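Local coordinates for holo-[acyl-carrier-protein] synthase (Neisseria meningitidis FAM18, PDB 5SUV) that belongs to the 4'-phosphopantetheinyl transferase superfamily and, as a trimer, holds coenzyme A in pockets formed with residues of neighbouring subunits, at residues A[57-62]-A[120-125]; A[17-20]-A[26-29]; A[38-43]-A[48-53]. One frame throughout, in Å; residues are numbered along the deposited sequence.

Interaction 1. Residues A[57-62]-A[120-125]; sequences KEAFAK and AFVVAE. With COA (coenzyme A), chain D.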
loop_
_atom_site.group_PDB
_atom_site.type_symbol
_atom_site.label_atom_id
_atom_site.label_comp_id
_atom_site.label_asym_id
_atom_site.label_seq_id
_atom_site.Cartn_x
_atom_site.Cartn_y
_atom_site.Cartn_z
ATOM N N LYS A 57 -11.318 -4.253 -6.411
ATOM C CA LYS A 57 -12.384 -3.362 -6.856
ATOM C C LYS A 57 -12.561 -2.196 -5.893
ATOM O O LYS A 57 -12.757 -1.051 -6.310
ATOM C CB LYS A 57 -13.677 -4.147 -7.003
ATOM C CG LYS A 57 -13.566 -5.282 -8.001
ATOM C CD LYS A 57 -14.734 -6.239 -7.874
ATOM C CE LYS A 57 -14.535 -7.502 -8.724
ATOM N NZ LYS A 57 -15.329 -7.451 -9.998
ATOM N N GLU A 58 -12.485 -2.457 -4.589
ATOM C CA GLU A 58 -12.623 -1.355 -3.654
ATOM C C GLU A 58 -11.465 -0.372 -3.793
ATOM O O GLU A 58 -11.678 0.843 -3.750
ATOM C CB GLU A 58 -12.735 -1.883 -2.223
ATOM C CG GLU A 58 -14.039 -2.603 -1.949
ATOM C CD GLU A 58 -14.384 -2.666 -0.471
ATOM O OE1 GLU A 58 -15.579 -2.523 -0.125
ATOM O OE2 GLU A 58 -13.459 -2.862 0.347
ATOM N N ALA A 59 -10.232 -0.872 -3.962
ATOM C CA ALA A 59 -9.106 0.039 -4.117
ATOM C C ALA A 59 -9.232 0.811 -5.418
ATOM O O ALA A 59 -8.902 1.999 -5.473
ATOM C CB ALA A 59 -7.778 -0.705 -4.074
ATOM N N PHE A 60 -9.712 0.153 -6.480
ATOM C CA PHE A 60 -9.969 0.867 -7.724
ATOM C C PHE A 60 -10.934 2.026 -7.493
ATOM O O PHE A 60 -10.679 3.165 -7.902
ATOM C CB PHE A 60 -10.524 -0.099 -8.779
ATOM C CG PHE A 60 -10.829 0.571 -10.105
ATOM C CD1 PHE A 60 -12.020 1.250 -10.294
ATOM C CD2 PHE A 60 -9.916 0.525 -11.140
ATOM C CE1 PHE A 60 -12.306 1.869 -11.507
ATOM C CE2 PHE A 60 -10.186 1.142 -12.352
ATOM C CZ PHE A 60 -11.383 1.820 -12.528
ATOM N N ALA A 61 -12.067 1.747 -6.848
ATOM C CA ALA A 61 -13.096 2.767 -6.688
ATOM C C ALA A 61 -12.580 3.948 -5.861
ATOM O O ALA A 61 -12.972 5.100 -6.075
ATOM C CB ALA A 61 -14.328 2.114 -6.067
ATOM N N LYS A 62 -11.651 3.685 -4.951
ATOM C CA LYS A 62 -11.018 4.764 -4.217
ATOM C C LYS A 62 -10.035 5.531 -5.091
ATOM O O LYS A 62 -9.933 6.755 -4.996
ATOM C CB LYS A 62 -10.302 4.196 -3.008
ATOM C CG LYS A 62 -11.212 3.613 -1.947
ATOM C CD LYS A 62 -10.385 3.090 -0.803
ATOM C CE LYS A 62 -11.239 2.345 0.165
ATOM N NZ LYS A 62 -10.428 1.667 1.182
ATOM N N ALA A 120 -4.709 -4.804 -1.403
ATOM C CA ALA A 120 -4.680 -4.266 -2.758
ATOM C C ALA A 120 -4.222 -2.812 -2.734
ATOM O O ALA A 120 -4.626 -2.032 -1.865
ATOM C CB ALA A 120 -6.065 -4.366 -3.442
ATOM N N PHE A 121 -3.375 -2.457 -3.698
ATOM C CA PHE A 121 -2.959 -1.084 -3.956
ATOM C C PHE A 121 -3.241 -0.758 -5.420
ATOM O O PHE A 121 -2.986 -1.583 -6.299
ATOM C CB PHE A 121 -1.468 -0.865 -3.700
ATOM C CG PHE A 121 -1.097 -0.705 -2.258
ATOM C CD1 PHE A 121 -1.052 -1.797 -1.410
ATOM C CD2 PHE A 121 -0.745 0.540 -1.761
ATOM C CE1 PHE A 121 -0.688 -1.645 -0.083
ATOM C CE2 PHE A 121 -0.378 0.698 -0.435
ATOM C CZ PHE A 121 -0.348 -0.400 0.408
ATOM N N VAL A 122 -3.740 0.448 -5.673
ATOM C CA VAL A 122 -4.099 0.881 -7.017
ATOM C C VAL A 122 -3.647 2.321 -7.204
ATOM O O VAL A 122 -3.877 3.176 -6.335
ATOM C CB VAL A 122 -5.622 0.776 -7.264
ATOM C CG1 VAL A 122 -5.995 1.383 -8.604
ATOM C CG2 VAL A 122 -6.090 -0.668 -7.195
ATOM N N VAL A 123 -3.086 2.605 -8.376
ATOM C CA VAL A 123 -2.773 3.969 -8.779
ATOM C C VAL A 123 -3.406 4.246 -10.130
ATOM O O VAL A 123 -3.113 3.554 -11.110
ATOM C CB VAL A 123 -1.261 4.212 -8.851
ATOM C CG1 VAL A 123 -0.983 5.651 -9.245
ATOM C CG2 VAL A 123 -0.610 3.869 -7.517
ATOM N N ALA A 124 -4.211 5.293 -10.196
ATOM C CA ALA A 124 -4.791 5.766 -11.441
ATOM C C ALA A 124 -4.012 6.984 -11.926
ATOM O O ALA A 124 -3.787 7.929 -11.156
ATOM C CB ALA A 124 -6.260 6.103 -11.225
ATOM N N GLU A 125 -3.589 6.958 -13.185
ATOM C CA GLU A 125 -2.778 8.018 -13.771
ATOM C C GLU A 125 -3.565 8.838 -14.781
ATOM O O GLU A 125 -4.435 8.317 -15.484
ATOM C CB GLU A 125 -1.558 7.471 -14.504
ATOM C CG GLU A 125 -0.581 6.726 -13.668
ATOM C CD GLU A 125 0.439 6.060 -14.540
ATOM O OE1 GLU A 125 1.291 6.782 -15.087
ATOM O OE2 GLU A 125 0.349 4.836 -14.728
HETATM N N1A COA D . -12.782 8.165 -2.947
HETATM C C2A COA D . -11.704 7.636 -2.324
HETATM N N3A COA D . -11.663 7.136 -1.095
HETATM C C4A COA D . -12.861 7.186 -0.412
HETATM C C5A COA D . -14.092 7.715 -0.918
HETATM C C6A COA D . -13.954 8.199 -2.239
HETATM N N6A COA D . -14.958 8.729 -2.831
HETATM N N7A COA D . -15.063 7.637 -0.044
HETATM C C8A COA D . -14.464 7.073 0.982
HETATM N N9A COA D . -13.156 6.783 0.801
HETATM C C1B COA D . -12.172 6.196 1.751
HETATM C C2B COA D . -12.136 7.083 3.079
HETATM O O2B COA D . -10.855 7.391 3.443
HETATM C C3B COA D . -12.803 6.058 4.058
HETATM O O3B COA D . -12.357 6.131 5.287
HETATM P P3B COA D . -12.629 7.632 6.183
HETATM O O7A COA D . -13.908 8.008 5.840
HETATM O O8A COA D . -11.558 8.536 5.655
HETATM O O9A COA D . -12.463 7.140 7.530
HETATM C C4B COA D . -12.267 4.762 3.430
HETATM O O4B COA D . -12.508 4.909 2.083
HETATM C C5B COA D . -12.919 3.478 3.949
HETATM O O5B COA D . -12.246 2.417 3.383
HETATM P P1A COA D . -12.586 0.990 4.040
HETATM O O1A COA D . -12.299 1.013 5.412
HETATM O O2A COA D . -12.027 -0.018 3.085
HETATM O O3A COA D . -14.241 1.124 4.019
HETATM P P2A COA D . -15.148 0.221 3.095
HETATM O O4A COA D . -16.453 0.579 3.473
HETATM O O5A COA D . -14.620 -1.183 3.029
HETATM O O6A COA D . -14.987 0.762 1.478
HETATM C CBP COA D . -15.859 2.295 -0.108
HETATM C CCP COA D . -15.335 2.030 1.343
HETATM C CDP COA D . -15.321 3.611 -0.553
HETATM C CEP COA D . -15.486 1.252 -1.128
HETATM C CAP COA D . -17.334 2.362 0.001
HETATM O OAP COA D . -17.695 3.453 0.779
HETATM C C9P COA D . -18.030 2.503 -1.317
HETATM O O9P COA D . -17.953 3.510 -1.929
HETATM N N8P COA D . -18.798 1.463 -1.795
HETATM C C7P COA D . -18.955 0.223 -1.088
HETATM C C6P COA D . -20.450 -0.138 -1.101
HETATM C C5P COA D . -20.550 -1.613 -1.239
HETATM O O5P COA D . -20.871 -2.142 -2.258
HETATM N N4P COA D . -20.264 -2.383 -0.124
HETATM C C3P COA D . -20.296 -3.844 -0.237
HETATM C C2P COA D . -21.660 -4.357 -0.613
HETATM S S1P COA D . -21.480 -6.099 -0.939
#
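Val-122 CG2 meets Phe-60 at its backbone N, 3.8 Å away, and the phenylalanine ring turns off to pair edge-to-face with Phe-89. The other flat group is the adenine of coenzyme A: CB and CG of extended Lys-62 lie to one face of it, just outside its N3A/C2A rim, with Lys-62 CG 3.7 Å from N3A. The heart of the contact is small and apolar. Ala-59 CB points at the strand and touches Val-122 CG2 at 3.5 Å, with Ala-120 CB flanking Ala-59 CB at 4.1 Å. CG1 of Val-122 is anti to the backbone N (chi1 173°) and lies by Phe-60 CA, which places CG2 anti to the carbonyl carbon, turned to Ala-59. Such short side chains allow the segment axes to approach to 7.4 Å, at 31°. Lys-62 NZ bonds to O5B and O2A of the ligand, each 3.0 Å away, and to Thr-8 O and Met-111 O of the second subunit; with three N-H for four acceptors, at least two probably share one. Glu-58 OE2 lies near the diphosphate, 3.4 Å from O5A. A helix laid on the middle strand of an antiparallel sheet, with coenzyme A at the subunit boundary, is characteristic of trimeric AcpS-type enzymes.

Interaction 2. Residues A[17-20]-A[26-29]; sequences IRLN and AFAG
Phe-27 has the most surface buried here, with Leu-19 over one ring face and Asn-20 at the edge. Leu-19 CB stands over the middle of that face, 3.8 Å from the centroid of the Phe-27 ring and 1° from the ring normal, a CH-pi contact centred on the ring. From there the leucine branch carries CD1 toward the far end of the ring, 3.5 Å from Phe-27 CZ, so CB and CD1 together span the ring from centre to outer rim. Asn-20 OD1 lies near the ring plane, 3.3 Å from Phe-27 CD2, with the amide plane turned 68° from that of the ring, an approach that would favour the slightly positive ring hydrogens over the pi cloud. CG of Phe-27 is anti to the backbone N (chi1 177°), which sends the ring across to helix 13-23. Asn-20, Phe-27 and Ala-28 all touch Leu-50 of helix 46-63, which completes the small core. The outer part of the phenylalanine, at CE1, approaches the sulfur end of the coenzyme A of chain D. Helices 13-23 and 25-31, nearly contiguous in the chain, thus pack through one aromatic side chain beside the coenzyme A pocket.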
loop_
_atom_site.group_PDB
_atom_site.type_symbol
_atom_site.label_atom_id
_atom_site.label_comp_id
_atom_site.label_asym_id
_atom_site.label_seq_id
_atom_site.Cartn_x
_atom_site.Cartn_y
_atom_site.Cartn_z
ATOM N N ILE A 17 -15.799 -15.052 4.214
ATOM C CA ILE A 17 -16.543 -16.234 4.638
ATOM C C ILE A 17 -17.876 -15.830 5.257
ATOM O O ILE A 17 -18.927 -16.389 4.921
ATOM C CB ILE A 17 -15.694 -17.082 5.602
ATOM C CG1 ILE A 17 -14.495 -17.674 4.858
ATOM C CG2 ILE A 17 -16.535 -18.216 6.231
ATOM C CD1 ILE A 17 -13.484 -18.399 5.787
ATOM N N ARG A 18 -17.864 -14.842 6.153
ATOM C CA ARG A 18 -19.120 -14.377 6.737
ATOM C C ARG A 18 -20.079 -13.906 5.655
ATOM O O ARG A 18 -21.265 -14.255 5.664
ATOM C CB ARG A 18 -18.866 -13.251 7.733
ATOM C CG ARG A 18 -18.117 -13.681 8.987
ATOM C CD ARG A 18 -18.100 -12.580 10.056
ATOM N NE ARG A 18 -18.295 -11.239 9.497
ATOM C CZ ARG A 18 -19.459 -10.588 9.455
ATOM N NH1 ARG A 18 -20.565 -11.137 9.943
ATOM N NH2 ARG A 18 -19.521 -9.374 8.919
ATOM N N LEU A 19 -19.576 -13.108 4.712
ATOM C CA LEU A 19 -20.431 -12.584 3.653
ATOM C C LEU A 19 -20.990 -13.704 2.783
ATOM O O LEU A 19 -22.163 -13.668 2.392
ATOM C CB LEU A 19 -19.656 -11.572 2.809
ATOM C CG LEU A 19 -19.308 -10.257 3.519
ATOM C CD1 LEU A 19 -18.325 -9.417 2.716
ATOM C CD2 LEU A 19 -20.574 -9.450 3.787
ATOM N N ASN A 20 -20.170 -14.704 2.457
ATOM C CA ASN A 20 -20.693 -15.865 1.745
ATOM C C ASN A 20 -21.759 -16.572 2.569
ATOM O O ASN A 20 -22.786 -17.010 2.036
ATOM C CB ASN A 20 -19.562 -16.836 1.413
ATOM C CG ASN A 20 -18.727 -16.379 0.250
ATOM O OD1 ASN A 20 -19.181 -15.598 -0.587
ATOM N ND2 ASN A 20 -17.489 -16.860 0.189
ATOM N N ALA A 26 -25.162 -15.167 -3.621
ATOM C CA ALA A 26 -25.545 -13.820 -4.037
ATOM C C ALA A 26 -24.441 -12.803 -3.771
ATOM O O ALA A 26 -24.392 -11.750 -4.424
ATOM C CB ALA A 26 -26.823 -13.396 -3.320
ATOM N N PHE A 27 -23.562 -13.072 -2.807
ATOM C CA PHE A 27 -22.431 -12.177 -2.599
ATOM C C PHE A 27 -21.531 -12.171 -3.827
ATOM O O PHE A 27 -21.278 -11.120 -4.422
ATOM C CB PHE A 27 -21.654 -12.579 -1.347
ATOM C CG PHE A 27 -20.429 -11.749 -1.108
ATOM C CD1 PHE A 27 -20.529 -10.390 -0.872
ATOM C CD2 PHE A 27 -19.176 -12.329 -1.110
ATOM C CE1 PHE A 27 -19.403 -9.628 -0.652
ATOM C CE2 PHE A 27 -18.047 -11.572 -0.886
ATOM C CZ PHE A 27 -18.157 -10.226 -0.655
ATOM N N ALA A 28 -21.054 -13.348 -4.239
ATOM C CA ALA A 28 -20.216 -13.417 -5.429
ATOM C C ALA A 28 -20.939 -12.837 -6.638
ATOM O O ALA A 28 -20.321 -12.196 -7.496
ATOM C CB ALA A 28 -19.800 -14.858 -5.699
ATOM N N GLY A 29 -22.253 -13.049 -6.721
ATOM C CA GLY A 29 -23.016 -12.491 -7.821
ATOM C C GLY A 29 -23.093 -10.984 -7.786
ATOM O O GLY A 29 -23.329 -10.356 -8.824
#

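Interaction 3. Residues A[38-43]-A[48-53]; sequences LEFPQA and NYLAKR. With COA (coenzyme A), chain F.
Tyr-49 is the hub of this helix–loop–helix packing, in which residues 38-43, which include a 3-10 turn at 40-42, fold back on helix 46-63. Its OH donates to Glu-39 OE2 at 2.9 Å, meeting that oxygen on the anti side and 32° out of the carboxylate plane; carboxylate and ring stand almost perpendicular. Glu-39 makes this reach with CG held between its backbone N and carbonyl carbon (chi1 66°), the crowded position, and the chain extended beyond. Along the ring, Tyr-49 CD1 touches Phe-40 CD1 at 3.4 Å; the two ring planes meet obliquely, at 40°. Ala-43 CB adds a contact of 3.7 Å to Tyr-49 CD2, and Phe-40 CZ continues to Leu-50 CG at 3.7 Å. Leu-32 also touches Phe-40, Tyr-49, Leu-50 and Arg-53. Further out on helix 46-63, Lys-52 extends to coenzyme A, although the exact place of its NZ is doubtful. Arg-53, one turn beyond Tyr-49, faces the same carboxylate through a long salt bridge, NH2 to Glu-39 OE2 at 3.9 Å, and has a weak ion pair with Glu-36. Its guanidinium lies against the tyrosine, NH1 of Arg-53 being 3.3 Å above the ring plane of Tyr-49, toward the rim.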
loop_
_atom_site.group_PDB
_atom_site.type_symbol
_atom_site.label_atom_id
_atom_site.label_comp_id
_atom_site.label_asym_id
_atom_site.label_seq_id
_atom_site.Cartn_x
_atom_site.Cartn_y
_atom_site.Cartn_z
ATOM N N LEU A 38 -18.436 -16.364 -14.481
ATOM C CA LEU A 38 -18.462 -17.601 -15.250
ATOM C C LEU A 38 -17.270 -18.492 -14.933
ATOM O O LEU A 38 -17.403 -19.721 -14.972
ATOM C CB LEU A 38 -18.501 -17.284 -16.746
ATOM C CG LEU A 38 -19.767 -16.574 -17.233
ATOM C CD1 LEU A 38 -19.611 -16.134 -18.681
ATOM C CD2 LEU A 38 -20.982 -17.474 -17.079
ATOM N N GLU A 39 -16.115 -17.903 -14.613
ATOM C CA GLU A 39 -14.917 -18.665 -14.287
ATOM C C GLU A 39 -14.760 -18.915 -12.792
ATOM O O GLU A 39 -13.868 -19.674 -12.398
ATOM C CB GLU A 39 -13.665 -17.945 -14.806
ATOM C CG GLU A 39 -13.378 -16.619 -14.115
ATOM C CD GLU A 39 -12.049 -16.009 -14.526
ATOM O OE1 GLU A 39 -11.324 -16.640 -15.324
ATOM O OE2 GLU A 39 -11.730 -14.898 -14.045
ATOM N N PHE A 40 -15.589 -18.293 -11.955
ATOM C CA PHE A 40 -15.484 -18.510 -10.513
ATOM C C PHE A 40 -15.604 -19.979 -10.132
ATOM O O PHE A 40 -14.804 -20.440 -9.298
ATOM C CB PHE A 40 -16.544 -17.661 -9.801
ATOM C CG PHE A 40 -16.506 -17.750 -8.300
ATOM C CD1 PHE A 40 -15.338 -17.515 -7.604
ATOM C CD2 PHE A 40 -17.664 -18.018 -7.588
ATOM C CE1 PHE A 40 -15.313 -17.576 -6.218
ATOM C CE2 PHE A 40 -17.650 -18.077 -6.209
ATOM C CZ PHE A 40 -16.471 -17.851 -5.521
ATOM N N PRO A 41 -16.534 -20.763 -10.685
ATOM C CA PRO A 41 -16.604 -22.185 -10.307
ATOM C C PRO A 41 -15.298 -22.940 -10.503
ATOM O O PRO A 41 -15.144 -24.027 -9.933
ATOM C CB PRO A 41 -17.714 -22.739 -11.214
ATOM C CG PRO A 41 -18.548 -21.559 -11.561
ATOM C CD PRO A 41 -17.591 -20.398 -11.642
ATOM N N GLN A 42 -14.352 -22.405 -11.275
ATOM C CA GLN A 42 -13.073 -23.063 -11.505
ATOM C C GLN A 42 -11.951 -22.520 -10.631
ATOM O O GLN A 42 -10.819 -23.005 -10.729
ATOM C CB GLN A 42 -12.680 -22.938 -12.978
ATOM C CG GLN A 42 -13.578 -23.751 -13.910
ATOM C CD GLN A 42 -13.212 -23.589 -15.369
ATOM O OE1 GLN A 42 -12.908 -22.484 -15.824
ATOM N NE2 GLN A 42 -13.239 -24.692 -16.115
ATOM N N ALA A 43 -12.228 -21.536 -9.783
ATOM C CA ALA A 43 -11.187 -20.988 -8.926
ATOM C C ALA A 43 -10.725 -22.042 -7.930
ATOM O O ALA A 43 -11.544 -22.692 -7.273
ATOM C CB ALA A 43 -11.700 -19.750 -8.196
ATOM N N ASN A 48 -10.260 -16.967 -1.371
ATOM C CA ASN A 48 -9.147 -16.096 -1.741
ATOM C C ASN A 48 -9.435 -15.371 -3.052
ATOM O O ASN A 48 -9.034 -14.215 -3.237
ATOM C CB ASN A 48 -7.865 -16.928 -1.847
ATOM C CG ASN A 48 -6.638 -16.093 -2.179
ATOM O OD1 ASN A 48 -6.351 -15.827 -3.349
ATOM N ND2 ASN A 48 -5.892 -15.692 -1.146
ATOM N N TYR A 49 -10.128 -16.040 -3.972
ATOM C CA TYR A 49 -10.510 -15.415 -5.232
ATOM C C TYR A 49 -11.437 -14.230 -4.992
ATOM O O TYR A 49 -11.162 -13.114 -5.446
ATOM C CB TYR A 49 -11.174 -16.464 -6.125
ATOM C CG TYR A 49 -11.576 -15.976 -7.498
ATOM C CD1 TYR A 49 -12.788 -15.324 -7.696
ATOM C CD2 TYR A 49 -10.757 -16.185 -8.598
ATOM C CE1 TYR A 49 -13.168 -14.883 -8.947
ATOM C CE2 TYR A 49 -11.134 -15.750 -9.863
ATOM C CZ TYR A 49 -12.338 -15.097 -10.030
ATOM O OH TYR A 49 -12.722 -14.654 -11.282
ATOM N N LEU A 50 -12.541 -14.451 -4.270
ATOM C CA LEU A 50 -13.458 -13.354 -3.969
ATOM C C LEU A 50 -12.766 -12.249 -3.187
ATOM O O LEU A 50 -13.014 -11.063 -3.426
ATOM C CB LEU A 50 -14.663 -13.864 -3.179
ATOM C CG LEU A 50 -15.810 -14.528 -3.925
ATOM C CD1 LEU A 50 -16.810 -15.078 -2.927
ATOM C CD2 LEU A 50 -16.475 -13.536 -4.852
ATOM N N ALA A 51 -11.907 -12.614 -2.228
ATOM C CA ALA A 51 -11.248 -11.605 -1.408
ATOM C C ALA A 51 -10.387 -10.678 -2.258
ATOM O O ALA A 51 -10.419 -9.458 -2.087
ATOM C CB ALA A 51 -10.401 -12.282 -0.327
ATOM N N LYS A 52 -9.592 -11.246 -3.166
ATOM C CA LYS A 52 -8.715 -10.438 -4.013
ATOM C C LYS A 52 -9.524 -9.524 -4.925
ATOM O O LYS A 52 -9.190 -8.343 -5.092
ATOM C CB LYS A 52 -7.808 -11.342 -4.851
ATOM C CG LYS A 52 -6.668 -11.982 -4.044
ATOM C CD LYS A 52 -5.703 -12.764 -4.916
ATOM C CE LYS A 52 -4.580 -13.372 -4.072
ATOM N NZ LYS A 52 -3.697 -14.271 -4.860
ATOM N N ARG A 53 -10.589 -10.052 -5.523
ATOM C CA ARG A 53 -11.431 -9.222 -6.378
ATOM C C ARG A 53 -12.088 -8.109 -5.574
ATOM O O ARG A 53 -12.099 -6.950 -5.997
ATOM C CB ARG A 53 -12.488 -10.084 -7.085
ATOM C CG ARG A 53 -11.943 -11.190 -7.975
ATOM C CD ARG A 53 -10.827 -10.706 -8.868
ATOM N NE ARG A 53 -10.560 -11.600 -10.000
ATOM C CZ ARG A 53 -9.854 -12.724 -9.932
ATOM N NH1 ARG A 53 -9.342 -13.134 -8.779
ATOM N NH2 ARG A 53 -9.657 -13.444 -11.020
HETATM N N1A COA F . 4.075 -9.290 -11.507
HETATM C C2A COA F . 3.324 -8.635 -10.612
HETATM N N3A COA F . 2.504 -9.155 -9.741
HETATM C C4A COA F . 2.410 -10.564 -9.770
HETATM C C5A COA F . 3.126 -11.401 -10.676
HETATM C C6A COA F . 3.956 -10.685 -11.527
HETATM N N6A COA F . 4.676 -11.343 -12.402
HETATM N N7A COA F . 2.885 -12.628 -10.500
HETATM C C8A COA F . 2.013 -12.622 -9.528
HETATM N N9A COA F . 1.699 -11.403 -9.048
HETATM C C1B COA F . 0.782 -11.091 -8.019
HETATM C C2B COA F . -0.676 -11.691 -8.355
HETATM O O2B COA F . -1.694 -10.778 -8.181
HETATM C C3B COA F . -0.740 -12.754 -7.261
HETATM O O3B COA F . -1.971 -12.971 -6.786
HETATM P P3B COA F . -3.172 -13.403 -8.034
HETATM O O7A COA F . -4.005 -14.069 -7.127
HETATM O O8A COA F . -3.624 -12.085 -8.515
HETATM O O9A COA F . -2.312 -14.168 -8.945
HETATM C C4B COA F . 0.120 -12.033 -6.199
HETATM O O4B COA F . 1.249 -11.674 -6.900
HETATM C C5B COA F . 0.481 -12.921 -5.058
HETATM O O5B COA F . 1.100 -12.078 -4.083
HETATM P P1A COA F . 1.989 -12.859 -3.036
HETATM O O1A COA F . 1.203 -13.886 -2.313
HETATM O O2A COA F . 2.894 -11.876 -2.387
HETATM O O3A COA F . 2.861 -13.813 -4.030
HETATM P P2A COA F . 3.854 -14.761 -3.345
HETATM O O4A COA F . 4.597 -14.131 -2.303
HETATM O O5A COA F . 3.343 -16.171 -3.137
HETATM O O6A COA F . 4.940 -14.920 -4.573
HETATM C CBP COA F . 6.209 -13.700 -6.116
HETATM C CCP COA F . 5.472 -13.678 -4.822
HETATM C CDP COA F . 5.212 -13.580 -7.152
HETATM C CEP COA F . 7.114 -12.502 -6.219
HETATM C CAP COA F . 7.068 -14.986 -6.329
HETATM O OAP COA F . 7.799 -14.916 -7.492
HETATM C C9P COA F . 8.116 -15.247 -5.229
HETATM O O9P COA F . 9.173 -14.636 -5.275
HETATM N N8P COA F . 7.851 -16.232 -4.230
HETATM C C7P COA F . 8.820 -16.545 -3.122
HETATM C C6P COA F . 10.268 -16.374 -3.534
HETATM C C5P COA F . 11.137 -17.457 -2.916
HETATM O O5P COA F . 11.966 -18.015 -3.554
HETATM N N4P COA F . 10.981 -17.784 -1.572
HETATM C C3P COA F . 11.815 -18.833 -0.986
HETATM C C2P COA F . 13.094 -18.288 -0.405
HETATM S S1P COA F . 14.550 -18.660 -1.469
#

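In the fold
Helix 46-63 ties the set together: interaction 3 uses its first half, interaction 1 its later turns, and interaction 2 rests on its Leu-50. Interactions 2 and 3 have centres about 11 Å apart; Asn-20 OD1 and Leu-50 CD1 approach to 3.4 Å. Interaction 1 lies across the chain's centre, about 21 Å from interaction 2 and 19 Å from interaction 3, centre to centre. Interactions 1 and 2 do not touch (nearest atoms about 7 Å), yet share the coenzyme A of chain D: Lys-62 binds its diphosphate side, Phe-27 approaches its sulfur end. Lys-52 of the second subunit also meets that ligand; the chain F ligand meets Lys-52, its NZ less surely placed, and Lys-62 of the third subunit.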